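Local coordinates for protein putative tetR family transcription regulator (Shewanella loihica, PDB 3PPB) that probably binds DNA through an N-terminal helix-turn-helix domain and regulates transcription, as a putative member of the TetR family, at residues Q108-S111 with T115-Q118; A13-A18 with E58-G63. One frame throughout, in Å; residues are numbered along the deposited sequence.

Contact 1 of 2, residues Q108-S111 with T115-Q118; sequences QLYS and TVEQ. With EDO (1,2-ethanediol), chain I; EDO (1,2-ethanediol), chain F; EDO (1,2-ethanediol), chain E; EDO (1,2-ethanediol), chain D.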
loop_
_atom_site.group_PDB
_atom_site.type_symbol
_atom_site.label_atom_id
_atom_site.label_comp_id
_atom_site.label_asym_id
_atom_site.label_seq_id
_atom_site.Cartn_x
_atom_site.Cartn_y
_atom_site.Cartn_z
ATOM N N GLN A 108 -2.595 3.026 -5.997
ATOM C CA GLN A 108 -2.549 1.751 -5.300
ATOM C C GLN A 108 -1.320 0.960 -5.795
ATOM O O GLN A 108 -0.575 0.405 -5.002
ATOM C CB GLN A 108 -3.884 1.020 -5.537
ATOM C CG GLN A 108 -4.359 0.121 -4.417
ATOM C CD GLN A 108 -4.524 0.761 -3.057
ATOM O OE1 GLN A 108 -3.615 0.721 -2.242
ATOM N NE2 GLN A 108 -5.709 1.270 -2.730
ATOM N N LEU A 109 -1.037 1.012 -7.078
ATOM C CA LEU A 109 0.113 0.283 -7.594
ATOM C C LEU A 109 1.466 0.965 -7.368
ATOM O O LEU A 109 2.453 0.250 -7.193
ATOM C CB LEU A 109 -0.058 0.048 -9.105
ATOM C CG LEU A 109 -1.141 -0.927 -9.542
ATOM C CD1 LEU A 109 -1.541 -0.661 -10.984
ATOM C CD2 LEU A 109 -0.670 -2.370 -9.365
ATOM N N TYR A 110 1.546 2.310 -7.437
ATOM C CA TYR A 110 2.854 2.979 -7.456
ATOM C C TYR A 110 3.212 3.921 -6.285
ATOM O O TYR A 110 4.407 4.143 -6.074
ATOM C CB TYR A 110 2.990 3.781 -8.771
ATOM C CG TYR A 110 2.956 2.905 -10.006
ATOM C CD1 TYR A 110 4.115 2.317 -10.499
ATOM C CD2 TYR A 110 1.770 2.681 -10.697
ATOM C CE1 TYR A 110 4.086 1.489 -11.621
ATOM C CE2 TYR A 110 1.731 1.856 -11.821
ATOM C CZ TYR A 110 2.891 1.254 -12.270
ATOM O OH TYR A 110 2.862 0.450 -13.377
ATOM N N SER A 111 2.219 4.489 -5.571
ATOM C CA SER A 111 2.385 5.474 -4.483
ATOM C C SER A 111 3.344 5.098 -3.351
ATOM O O SER A 111 3.996 5.987 -2.786
ATOM C CB SER A 111 1.044 5.770 -3.833
ATOM O OG SER A 111 0.386 6.769 -4.580
ATOM N N THR A 115 8.908 0.769 -6.927
ATOM C CA THR A 115 9.051 1.068 -8.364
ATOM C C THR A 115 9.479 2.529 -8.602
ATOM O O THR A 115 10.385 2.766 -9.412
ATOM C CB THR A 115 7.745 0.740 -9.148
ATOM O OG1 THR A 115 7.243 -0.533 -8.747
ATOM C CG2 THR A 115 7.942 0.744 -10.654
ATOM N N VAL A 116 8.822 3.491 -7.929
ATOM C CA VAL A 116 9.138 4.916 -8.123
ATOM C C VAL A 116 10.372 5.267 -7.296
ATOM O O VAL A 116 10.467 4.839 -6.142
ATOM C CB VAL A 116 7.937 5.859 -7.804
ATOM C CG1 VAL A 116 8.258 7.316 -8.126
ATOM C CG2 VAL A 116 6.677 5.423 -8.551
ATOM N N GLU A 117 11.313 6.052 -7.890
ATOM C CA GLU A 117 12.513 6.564 -7.225
ATOM C C GLU A 117 12.130 7.241 -5.924
ATOM O O GLU A 117 11.139 7.985 -5.908
ATOM C CB GLU A 117 13.237 7.578 -8.123
ATOM C CG GLU A 117 14.333 6.985 -8.989
ATOM C CD GLU A 117 15.504 6.341 -8.274
ATOM O OE1 GLU A 117 15.869 6.789 -7.162
ATOM O OE2 GLU A 117 16.071 5.387 -8.851
ATOM N N GLN A 118 12.881 6.959 -4.824
ATOM C CA GLN A 118 12.612 7.531 -3.498
ATOM C C GLN A 118 12.581 9.062 -3.545
ATOM O O GLN A 118 11.713 9.660 -2.903
ATOM C CB GLN A 118 13.633 7.054 -2.453
ATOM C CG GLN A 118 13.112 7.149 -1.013
ATOM C CD GLN A 118 14.053 6.546 0.004
ATOM O OE1 GLN A 118 14.580 5.434 -0.167
ATOM N NE2 GLN A 118 14.256 7.257 1.109
HETATM C C1 EDO I . 10.723 5.297 -11.462
HETATM O O1 EDO I . 11.269 6.399 -10.731
HETATM C C2 EDO I . 11.785 4.513 -12.222
HETATM O O2 EDO I . 13.078 4.530 -11.601
HETATM C C1 EDO F . 0.096 -1.186 -2.135
HETATM O O1 EDO F . -1.184 -0.609 -2.426
HETATM C C2 EDO F . 0.826 -0.279 -1.151
HETATM O O2 EDO F . 2.228 -0.589 -1.145
HETATM C C1 EDO E . 8.219 -4.640 -10.069
HETATM O O1 EDO E . 6.885 -4.155 -10.225
HETATM C C2 EDO E . 9.255 -3.585 -10.461
HETATM O O2 EDO E . 9.324 -2.503 -9.522
HETATM C C1 EDO D . -1.863 9.794 -1.475
HETATM O O1 EDO D . -0.925 10.739 -1.987
HETATM C C2 EDO D . -2.336 8.922 -2.627
HETATM O O2 EDO D . -1.217 8.330 -3.281
#
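Tyr110 and Thr115 meet at the edge of the phenol ring: the methyl CG2 of Thr115 lies near the ring plane, 4.0 Å from CE1 of Tyr110. The threonine torsion sorts its two branches. With chi1 at -45°, CG2 stands anti to the backbone N and turns to the tyrosine, while OG1 sits beside that N and shares a hydrogen bond with O2 of a 1,2-ethanediol, probably left from crystallisation. Val116 comes in nearer the root of the tyrosine. Its CG2 packs 4.0 Å from CB of Tyr110 and 3.6 Å from the carbonyl O of Tyr110, oblique to the ring. The two residues thus divide the work, one methyl at the ring edge and the other against the start of the side chain and its backbone.

No hydrogen bond joins the two segments directly. The phenol OH of Tyr110 is bound by the carbonyl O of Phe22, which holds the far end of the ring against helix 10-24, and the ring also meets that of Phe106. Ser113, in the intervening turn, bonds through OG to both Tyr110 O and Thr115 N. Next along, the backbone N of Glu117 gives a fairly straight bond, 164° at the hydrogen, to O1 of another ethanediol. Glu117 occupies the N-cap position of helix 118-128, so the whole is a short loop joining helix 101-110 to helix 118-128, its apolar side packed on Leu57 and Phe61 of helix 53-74 within the all-helical TetR-like fold.

Contact 2 of 2, residues A13-A18 with E58-G63; sequences AILETA and EQLFLG. With EDO (1,2-ethanediol), chain I.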
loop_
_atom_site.group_PDB
_atom_site.type_symbol
_atom_site.label_atom_id
_atom_site.label_comp_id
_atom_site.label_asym_id
_atom_site.label_seq_id
_atom_site.Cartn_x
_atom_site.Cartn_y
_atom_site.Cartn_z
ATOM N N ALA A 13 -1.542 12.810 -25.049
ATOM C CA ALA A 13 -1.916 11.488 -25.564
ATOM C C ALA A 13 -0.973 10.416 -24.988
ATOM O O ALA A 13 -1.440 9.347 -24.594
ATOM C CB ALA A 13 -1.863 11.480 -27.091
ATOM N N ILE A 14 0.349 10.737 -24.896
ATOM C CA ILE A 14 1.369 9.845 -24.343
ATOM C C ILE A 14 1.088 9.617 -22.853
ATOM O O ILE A 14 0.978 8.462 -22.435
ATOM C CB ILE A 14 2.816 10.362 -24.577
ATOM C CG1 ILE A 14 3.192 10.315 -26.078
ATOM C CG2 ILE A 14 3.821 9.557 -23.714
ATOM C CD1 ILE A 14 4.266 11.338 -26.525
ATOM N N LEU A 15 0.931 10.709 -22.074
ATOM C CA LEU A 15 0.675 10.645 -20.632
ATOM C C LEU A 15 -0.591 9.835 -20.303
ATOM O O LEU A 15 -0.516 8.923 -19.487
ATOM C CB LEU A 15 0.585 12.054 -20.053
ATOM C CG LEU A 15 1.911 12.768 -19.851
ATOM C CD1 LEU A 15 1.705 14.275 -19.763
ATOM C CD2 LEU A 15 2.633 12.259 -18.607
ATOM N N GLU A 16 -1.714 10.111 -20.996
ATOM C CA GLU A 16 -3.007 9.415 -20.840
ATOM C C GLU A 16 -2.924 7.929 -21.221
ATOM O O GLU A 16 -3.539 7.094 -20.554
ATOM C CB GLU A 16 -4.090 10.082 -21.714
ATOM C CG GLU A 16 -4.663 11.362 -21.135
ATOM C CD GLU A 16 -5.837 11.936 -21.902
ATOM O OE1 GLU A 16 -6.660 11.143 -22.418
ATOM O OE2 GLU A 16 -5.954 13.181 -21.958
ATOM N N THR A 17 -2.211 7.609 -22.319
ATOM C CA THR A 17 -2.052 6.228 -22.805
ATOM C C THR A 17 -1.147 5.468 -21.828
ATOM O O THR A 17 -1.463 4.323 -21.496
ATOM C CB THR A 17 -1.527 6.195 -24.260
ATOM O OG1 THR A 17 -2.530 6.673 -25.168
ATOM C CG2 THR A 17 -1.098 4.817 -24.689
ATOM N N ALA A 18 -0.031 6.107 -21.375
ATOM C CA ALA A 18 0.908 5.538 -20.388
ATOM C C ALA A 18 0.178 5.188 -19.090
ATOM O O ALA A 18 0.398 4.103 -18.545
ATOM C CB ALA A 18 2.053 6.509 -20.099
ATOM N N GLU A 58 7.729 9.003 -13.864
ATOM C CA GLU A 58 7.957 10.027 -12.834
ATOM C C GLU A 58 7.100 11.278 -13.088
ATOM O O GLU A 58 6.503 11.805 -12.146
ATOM C CB GLU A 58 9.440 10.391 -12.773
ATOM C CG GLU A 58 10.283 9.272 -12.190
ATOM C CD GLU A 58 11.788 9.459 -12.246
ATOM O OE1 GLU A 58 12.256 10.484 -12.791
ATOM O OE2 GLU A 58 12.505 8.575 -11.725
ATOM N N GLN A 59 7.010 11.711 -14.363
ATOM C CA GLN A 59 6.221 12.883 -14.743
ATOM C C GLN A 59 4.738 12.595 -14.566
ATOM O O GLN A 59 4.000 13.460 -14.088
ATOM C CB GLN A 59 6.529 13.347 -16.190
ATOM C CG GLN A 59 7.936 13.952 -16.379
ATOM C CD GLN A 59 8.252 15.065 -15.402
ATOM O OE1 GLN A 59 7.591 16.109 -15.377
ATOM N NE2 GLN A 59 9.252 14.853 -14.556
ATOM N N LEU A 60 4.307 11.373 -14.930
ATOM C CA LEU A 60 2.923 10.948 -14.746
ATOM C C LEU A 60 2.576 10.937 -13.250
ATOM O O LEU A 60 1.553 11.497 -12.839
ATOM C CB LEU A 60 2.733 9.550 -15.363
ATOM C CG LEU A 60 1.354 8.927 -15.226
ATOM C CD1 LEU A 60 0.271 9.785 -15.901
ATOM C CD2 LEU A 60 1.347 7.504 -15.767
ATOM N N PHE A 61 3.448 10.294 -12.442
ATOM C CA PHE A 61 3.314 10.162 -10.991
ATOM C C PHE A 61 3.088 11.517 -10.337
ATOM O O PHE A 61 2.088 11.687 -9.641
ATOM C CB PHE A 61 4.568 9.476 -10.405
ATOM C CG PHE A 61 4.544 9.251 -8.911
ATOM C CD1 PHE A 61 3.830 8.198 -8.365
ATOM C CD2 PHE A 61 5.255 10.082 -8.053
ATOM C CE1 PHE A 61 3.796 8.003 -6.982
ATOM C CE2 PHE A 61 5.245 9.863 -6.678
ATOM C CZ PHE A 61 4.521 8.824 -6.154
ATOM N N LEU A 62 3.996 12.488 -10.589
ATOM C CA LEU A 62 3.924 13.825 -9.989
ATOM C C LEU A 62 2.684 14.582 -10.466
ATOM O O LEU A 62 2.052 15.297 -9.665
ATOM C CB LEU A 62 5.202 14.643 -10.255
ATOM C CG LEU A 62 6.509 14.098 -9.655
ATOM C CD1 LEU A 62 7.702 14.827 -10.225
ATOM C CD2 LEU A 62 6.511 14.169 -8.111
ATOM N N GLY A 63 2.333 14.379 -11.739
ATOM C CA GLY A 63 1.156 14.985 -12.357
ATOM C C GLY A 63 -0.134 14.568 -11.683
ATOM O O GLY A 63 -0.939 15.426 -11.307
HETATM C C1 EDO I . 10.723 5.297 -11.462
HETATM O O1 EDO I . 11.269 6.399 -10.731
HETATM C C2 EDO I . 11.785 4.513 -12.222
HETATM O O2 EDO I . 13.078 4.530 -11.601
#
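A chi1 of 178° sets CG of Leu60 anti to its backbone N and sends the isobutyl group at segment 13-18 of helix 10-24, where CD1 comes to rest 3.8 Å from the carbonyl O of Leu15 and CD2 lies 4.2 Å from the carbonyl C of Ala18. Leu15 has its CG anti to the carbonyl carbon instead (chi1 -77°), and its branch end swings round so that CD2 reaches 4.1 Å from CA of Leu60. CD2 of Leu15 thus packs on CA and CB of Leu60, while the two methyls of Leu60 lie against the backbone of Leu15 and Ala18. No hydrogen bond crosses the contact, which is van der Waals packing of leucine methyls.

Glu58 points elsewhere. Its extended chain carries OE2 to a 1,2-ethanediol, whose O1 donates a 2.7 Å hydrogen bond to OE2 of Glu58. With an alanine here, the carboxylate is gone and the diol's O1 is likely to lose its acceptor, with a gap opening beside Glu117 and Val120.

Leu56 extends the seam one turn earlier along helix 53-74, meeting Leu15 and Ala18. Ile14 and Thr17 turn to helix 32-39, while Phe61 and Leu62 face helix 118-128, so helix 53-74 lies between helix 10-24 and helix 118-128, bridging the predicted DNA-binding region and the helices that follow.

How the contacts relate
Both contacts are buried, but they join different kinds of element. Contact 2 brings together two helices distant in sequence, helix 10-24 and helix 53-74, near the predicted helix-turn-helix; contact 1 closes a short turn between helices 101-110 and 118-128, with Leu109 and Thr115 also packing on the second subunit. Leucine methyls on helix backbone make the former, whereas the latter mixes an aromatic edge with methyl groups and has polar groups around it. Helix 53-74 links them: the ring of Phe61 packs on Ser111 and Val116, with CD1 of Phe61 4.0 Å from CG2 of Val116. One ethanediol also touches both, where Glu58 and Glu117 come together.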